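Local coordinates for zinc-binding protein TroA (Treponema pallidum, PDB 1K0F) that binds zinc with high affinity in the periplasm and delivers it to the membrane permease of the TroABC ATP-binding cassette importer, at residues Val107-Tyr118 against Tyr136-Asp147. Residues are numbered along the deposited sequence; the frame is centred on the assembly and turned at random.
Sequences VKLWSYSVKAVY and YQAYQQQLDKLD
Tyr136 lays its ring across that of Tyr118 in an offset stack, centroids 4.0 Å apart and planes 16° from parallel, at one end of the contact between two antiparallel segments. The segments 107-118 and 136-147 run at 160° to each other, with axes 9.0 Å apart at their closest. With CG anti to the backbone N (chi1 164°), Tyr136 carries its ring to segment 107-118; the two tyrosine side chains cross at about a right angle although their ring planes are nearly parallel. Tyr136 CD2 stands over the centre of the Tyr118 ring, while Tyr118 CB adds a CH-pi contact over the Tyr136 face. Tyr136 OH lies against the Lys115 chain, 3.3 Å from Lys115 CG, a contact and not a bond, whereas Tyr118 OH is hydrogen-bonded to Thr133.

One turn back, Val114 is a textbook knob in a hole, set among Tyr136, Tyr139, Gln140 and Leu143. Its CG1 meets the edges of the Tyr136 and Tyr139 rings, 3.6 Å from Tyr139 CD2, and its CG2 faces Leu143 CD1 tip to tip. Leu143 returns the insertion among Val107, Trp110, Ser111 and Val114, its CD1 lying 3.5 Å from Trp110 CD1 at the indole edge.

At the far end the two methyls of Val107 divide the work, CG1 packing on Leu143 CB (3.9 Å) and CG2 on Leu146 CG (3.8 Å). Asp147 OD1 takes a weak, bent bond from Lys108 N and also hydrogen-bonds Tyr178 OH, so this buried carboxylate oxygen is provided for from two sources. Tyr260 of helix 260-273 touches Val107, Tyr139, Leu143 and Leu146. Helix 129-156 is the long backbone helix that joins the two lobes in this solute-binding family, and helix 107-124 packs on it, the Trp110 side chain about 8 Å from that of the zinc ligand His102. Cohesion between these two segments thus rests on apolar interlocking and one aromatic stack, polar bonding across the pair being slight.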
loop_
_atom_site.group_PDB
_atom_site.type_symbol
_atom_site.label_atom_id
_atom_site.label_comp_id
_atom_site.label_asym_id
_atom_site.label_seq_id
_atom_site.Cartn_x
_atom_site.Cartn_y
_atom_site.Cartn_z
ATOM N N VAL A 107 -5.969 2.892 7.605
ATOM C CA VAL A 107 -6.613 4.129 7.177
ATOM C C VAL A 107 -6.461 5.272 8.162
ATOM O O VAL A 107 -6.239 6.407 7.763
ATOM C CB VAL A 107 -8.108 3.906 6.943
ATOM C CG1 VAL A 107 -8.749 5.182 6.480
ATOM C CG2 VAL A 107 -8.319 2.794 5.940
ATOM N N LYS A 108 -6.584 4.965 9.447
ATOM C CA LYS A 108 -6.480 5.975 10.489
ATOM C C LYS A 108 -5.062 6.515 10.660
ATOM O O LYS A 108 -4.862 7.674 11.021
ATOM C CB LYS A 108 -6.971 5.383 11.810
ATOM C CG LYS A 108 -7.852 6.308 12.632
ATOM C CD LYS A 108 -7.331 6.440 14.065
ATOM C CE LYS A 108 -8.228 5.719 15.067
ATOM N NZ LYS A 108 -8.132 6.328 16.425
ATOM N N LEU A 109 -4.075 5.664 10.412
ATOM C CA LEU A 109 -2.674 6.050 10.544
ATOM C C LEU A 109 -2.135 6.566 9.216
ATOM O O LEU A 109 -1.008 7.055 9.133
ATOM C CB LEU A 109 -1.848 4.855 11.013
ATOM C CG LEU A 109 -0.337 5.055 11.131
ATOM C CD1 LEU A 109 0.005 5.567 12.524
ATOM C CD2 LEU A 109 0.372 3.740 10.839
ATOM N N TRP A 110 -2.950 6.451 8.177
ATOM C CA TRP A 110 -2.561 6.920 6.863
ATOM C C TRP A 110 -2.952 8.382 6.759
ATOM O O TRP A 110 -2.456 9.104 5.899
ATOM C CB TRP A 110 -3.277 6.119 5.785
ATOM C CG TRP A 110 -2.976 6.573 4.392
ATOM C CD1 TRP A 110 -3.861 7.072 3.484
ATOM C CD2 TRP A 110 -1.701 6.529 3.739
ATOM N NE1 TRP A 110 -3.218 7.343 2.304
ATOM C CE2 TRP A 110 -1.894 7.024 2.428
ATOM C CE3 TRP A 110 -0.419 6.126 4.128
ATOM C CZ2 TRP A 110 -0.846 7.120 1.505
ATOM C CZ3 TRP A 110 0.626 6.226 3.210
ATOM C CH2 TRP A 110 0.401 6.717 1.908
ATOM N N SER A 111 -3.852 8.813 7.640
ATOM C CA SER A 111 -4.290 10.203 7.653
ATOM C C SER A 111 -3.052 11.067 7.872
ATOM O O SER A 111 -3.012 12.233 7.480
ATOM C CB SER A 111 -5.288 10.441 8.785
ATOM O OG SER A 111 -5.642 9.228 9.412
ATOM N N TYR A 112 -2.045 10.479 8.516
ATOM C CA TYR A 112 -0.788 11.170 8.780
ATOM C C TYR A 112 -0.135 11.459 7.425
ATOM O O TYR A 112 0.066 12.614 7.050
ATOM C CB TYR A 112 0.153 10.283 9.625
ATOM C CG TYR A 112 -0.105 10.278 11.123
ATOM C CD1 TYR A 112 0.608 11.126 11.982
ATOM C CD2 TYR A 112 -1.027 9.391 11.688
ATOM C CE1 TYR A 112 0.407 11.084 13.364
ATOM C CE2 TYR A 112 -1.234 9.344 13.072
ATOM C CZ TYR A 112 -0.512 10.194 13.901
ATOM O OH TYR A 112 -0.704 10.151 15.264
ATOM N N SER A 113 0.180 10.398 6.689
ATOM C CA SER A 113 0.814 10.528 5.382
ATOM C C SER A 113 -0.000 11.393 4.424
ATOM O O SER A 113 0.563 12.087 3.576
ATOM C CB SER A 113 1.035 9.149 4.765
ATOM O OG SER A 113 1.782 8.333 5.638
ATOM N N VAL A 114 -1.322 11.346 4.544
ATOM C CA VAL A 114 -2.165 12.153 3.676
ATOM C C VAL A 114 -1.988 13.587 4.150
ATOM O O VAL A 114 -1.928 14.515 3.340
ATOM C CB VAL A 114 -3.642 11.754 3.787
ATOM C CG1 VAL A 114 -4.514 12.830 3.160
ATOM C CG2 VAL A 114 -3.873 10.415 3.108
ATOM N N LYS A 115 -1.887 13.750 5.470
ATOM C CA LYS A 115 -1.691 15.066 6.085
ATOM C C LYS A 115 -0.412 15.660 5.513
ATOM O O LYS A 115 -0.356 16.837 5.155
ATOM C CB LYS A 115 -1.572 14.941 7.614
ATOM C CG LYS A 115 -1.706 16.266 8.371
ATOM C CD LYS A 115 -0.652 16.421 9.461
ATOM C CE LYS A 115 -1.255 16.980 10.734
ATOM N NZ LYS A 115 -1.009 16.048 11.874
ATOM N N ALA A 116 0.607 14.809 5.429
ATOM C CA ALA A 116 1.912 15.172 4.894
ATOM C C ALA A 116 1.760 15.641 3.447
ATOM O O ALA A 116 2.293 16.677 3.060
ATOM C CB ALA A 116 2.850 13.968 4.964
ATOM N N VAL A 117 1.034 14.868 2.652
ATOM C CA VAL A 117 0.804 15.220 1.256
ATOM C C VAL A 117 0.147 16.599 1.163
ATOM O O VAL A 117 0.622 17.488 0.455
ATOM C CB VAL A 117 -0.116 14.204 0.586
ATOM C CG1 VAL A 117 -0.383 14.622 -0.835
ATOM C CG2 VAL A 117 0.515 12.827 0.626
ATOM N N TYR A 118 -0.950 16.752 1.898
ATOM C CA TYR A 118 -1.693 17.998 1.926
ATOM C C TYR A 118 -0.799 19.164 2.291
ATOM O O TYR A 118 -0.757 20.166 1.585
ATOM C CB TYR A 118 -2.829 17.897 2.939
ATOM C CG TYR A 118 -3.239 19.220 3.562
ATOM C CD1 TYR A 118 -3.927 20.164 2.822
ATOM C CD2 TYR A 118 -2.970 19.491 4.893
ATOM C CE1 TYR A 118 -4.349 21.359 3.393
ATOM C CE2 TYR A 118 -3.386 20.682 5.488
ATOM C CZ TYR A 118 -4.080 21.610 4.731
ATOM O OH TYR A 118 -4.513 22.768 5.309
ATOM N N TYR A 136 -8.807 18.781 1.229
ATOM C CA TYR A 136 -8.098 17.891 2.125
ATOM C C TYR A 136 -9.062 17.291 3.131
ATOM O O TYR A 136 -9.244 16.075 3.164
ATOM C CB TYR A 136 -7.000 18.660 2.844
ATOM C CG TYR A 136 -6.452 17.968 4.060
ATOM C CD1 TYR A 136 -6.196 16.594 4.050
ATOM C CD2 TYR A 136 -6.169 18.688 5.220
ATOM C CE1 TYR A 136 -5.667 15.953 5.167
ATOM C CE2 TYR A 136 -5.640 18.063 6.345
ATOM C CZ TYR A 136 -5.388 16.696 6.315
ATOM O OH TYR A 136 -4.846 16.078 7.423
ATOM N N GLN A 137 -9.682 18.141 3.950
ATOM C CA GLN A 137 -10.631 17.665 4.953
ATOM C C GLN A 137 -11.575 16.668 4.322
ATOM O O GLN A 137 -11.776 15.570 4.838
ATOM C CB GLN A 137 -11.436 18.819 5.523
ATOM C CG GLN A 137 -10.599 19.882 6.170
ATOM C CD GLN A 137 -11.350 21.181 6.305
ATOM O OE1 GLN A 137 -10.798 22.183 6.757
ATOM N NE2 GLN A 137 -12.624 21.174 5.915
ATOM N N ALA A 138 -12.156 17.059 3.197
ATOM C CA ALA A 138 -13.065 16.180 2.498
ATOM C C ALA A 138 -12.352 14.845 2.383
ATOM O O ALA A 138 -12.708 13.889 3.070
ATOM C CB ALA A 138 -13.380 16.738 1.128
ATOM N N TYR A 139 -11.321 14.796 1.544
ATOM C CA TYR A 139 -10.556 13.569 1.332
ATOM C C TYR A 139 -10.279 12.772 2.615
ATOM O O TYR A 139 -10.186 11.543 2.590
ATOM C CB TYR A 139 -9.242 13.896 0.613
ATOM C CG TYR A 139 -8.419 12.676 0.253
ATOM C CD1 TYR A 139 -8.951 11.647 -0.531
ATOM C CD2 TYR A 139 -7.096 12.563 0.673
ATOM C CE1 TYR A 139 -8.171 10.541 -0.887
ATOM C CE2 TYR A 139 -6.316 11.471 0.323
ATOM C CZ TYR A 139 -6.852 10.467 -0.453
ATOM O OH TYR A 139 -6.048 9.409 -0.801
ATOM N N GLN A 140 -10.149 13.463 3.739
ATOM C CA GLN A 140 -9.901 12.763 4.992
ATOM C C GLN A 140 -11.193 12.091 5.422
ATOM O O GLN A 140 -11.189 10.949 5.880
ATOM C CB GLN A 140 -9.426 13.736 6.077
ATOM C CG GLN A 140 -8.032 13.427 6.636
ATOM C CD GLN A 140 -7.765 11.932 6.777
ATOM O OE1 GLN A 140 -6.973 11.355 6.027
ATOM N NE2 GLN A 140 -8.429 11.298 7.739
ATOM N N GLN A 141 -12.298 12.810 5.266
ATOM C CA GLN A 141 -13.603 12.279 5.620
ATOM C C GLN A 141 -13.827 10.979 4.874
ATOM O O GLN A 141 -14.481 10.070 5.375
ATOM C CB GLN A 141 -14.683 13.277 5.239
ATOM C CG GLN A 141 -14.370 14.675 5.695
ATOM C CD GLN A 141 -15.419 15.191 6.635
ATOM O OE1 GLN A 141 -16.284 14.441 7.085
ATOM N NE2 GLN A 141 -15.359 16.478 6.937
ATOM N N GLN A 142 -13.293 10.907 3.659
ATOM C CA GLN A 142 -13.412 9.707 2.842
ATOM C C GLN A 142 -12.586 8.630 3.525
ATOM O O GLN A 142 -13.006 7.476 3.627
ATOM C CB GLN A 142 -12.877 9.963 1.428
ATOM C CG GLN A 142 -13.864 10.665 0.483
ATOM C CD GLN A 142 -13.244 11.030 -0.866
ATOM O OE1 GLN A 142 -12.944 10.154 -1.684
ATOM N NE2 GLN A 142 -13.048 12.324 -1.096
ATOM N N LEU A 143 -11.404 9.016 3.998
ATOM C CA LEU A 143 -10.518 8.087 4.693
ATOM C C LEU A 143 -11.259 7.518 5.892
ATOM O O LEU A 143 -11.338 6.302 6.075
ATOM C CB LEU A 143 -9.254 8.814 5.169
ATOM C CG LEU A 143 -8.124 9.058 4.163
ATOM C CD1 LEU A 143 -6.841 8.435 4.689
ATOM C CD2 LEU A 143 -8.492 8.479 2.802
ATOM N N ASP A 144 -11.795 8.415 6.709
ATOM C CA ASP A 144 -12.539 8.037 7.899
ATOM C C ASP A 144 -13.616 6.998 7.580
ATOM O O ASP A 144 -13.651 5.919 8.175
ATOM C CB ASP A 144 -13.159 9.289 8.529
ATOM C CG ASP A 144 -12.117 10.175 9.197
ATOM O OD1 ASP A 144 -12.457 11.289 9.656
ATOM O OD2 ASP A 144 -10.947 9.748 9.259
ATOM N N LYS A 145 -14.502 7.315 6.646
ATOM C CA LYS A 145 -15.535 6.360 6.282
ATOM C C LYS A 145 -14.844 5.060 5.881
ATOM O O LYS A 145 -15.295 3.974 6.239
ATOM C CB LYS A 145 -16.366 6.884 5.111
ATOM C CG LYS A 145 -17.700 7.497 5.507
ATOM C CD LYS A 145 -18.297 8.311 4.352
ATOM C CE LYS A 145 -18.229 9.819 4.610
ATOM N NZ LYS A 145 -17.213 10.180 5.655
ATOM N N LEU A 146 -13.732 5.178 5.154
ATOM C CA LEU A 146 -12.984 4.006 4.687
ATOM C C LEU A 146 -12.464 3.163 5.844
ATOM O O LEU A 146 -12.618 1.937 5.857
ATOM C CB LEU A 146 -11.805 4.430 3.796
ATOM C CG LEU A 146 -10.899 3.310 3.249
ATOM C CD1 LEU A 146 -11.740 2.144 2.755
ATOM C CD2 LEU A 146 -10.046 3.844 2.115
ATOM N N ASP A 147 -11.836 3.811 6.812
ATOM C CA ASP A 147 -11.326 3.072 7.944
ATOM C C ASP A 147 -12.488 2.409 8.670
ATOM O O ASP A 147 -12.392 1.264 9.109
ATOM C CB ASP A 147 -10.594 3.993 8.907
ATOM C CG ASP A 147 -10.082 3.254 10.110
ATOM O OD1 ASP A 147 -8.927 2.779 10.072
ATOM O OD2 ASP A 147 -10.847 3.142 11.091
#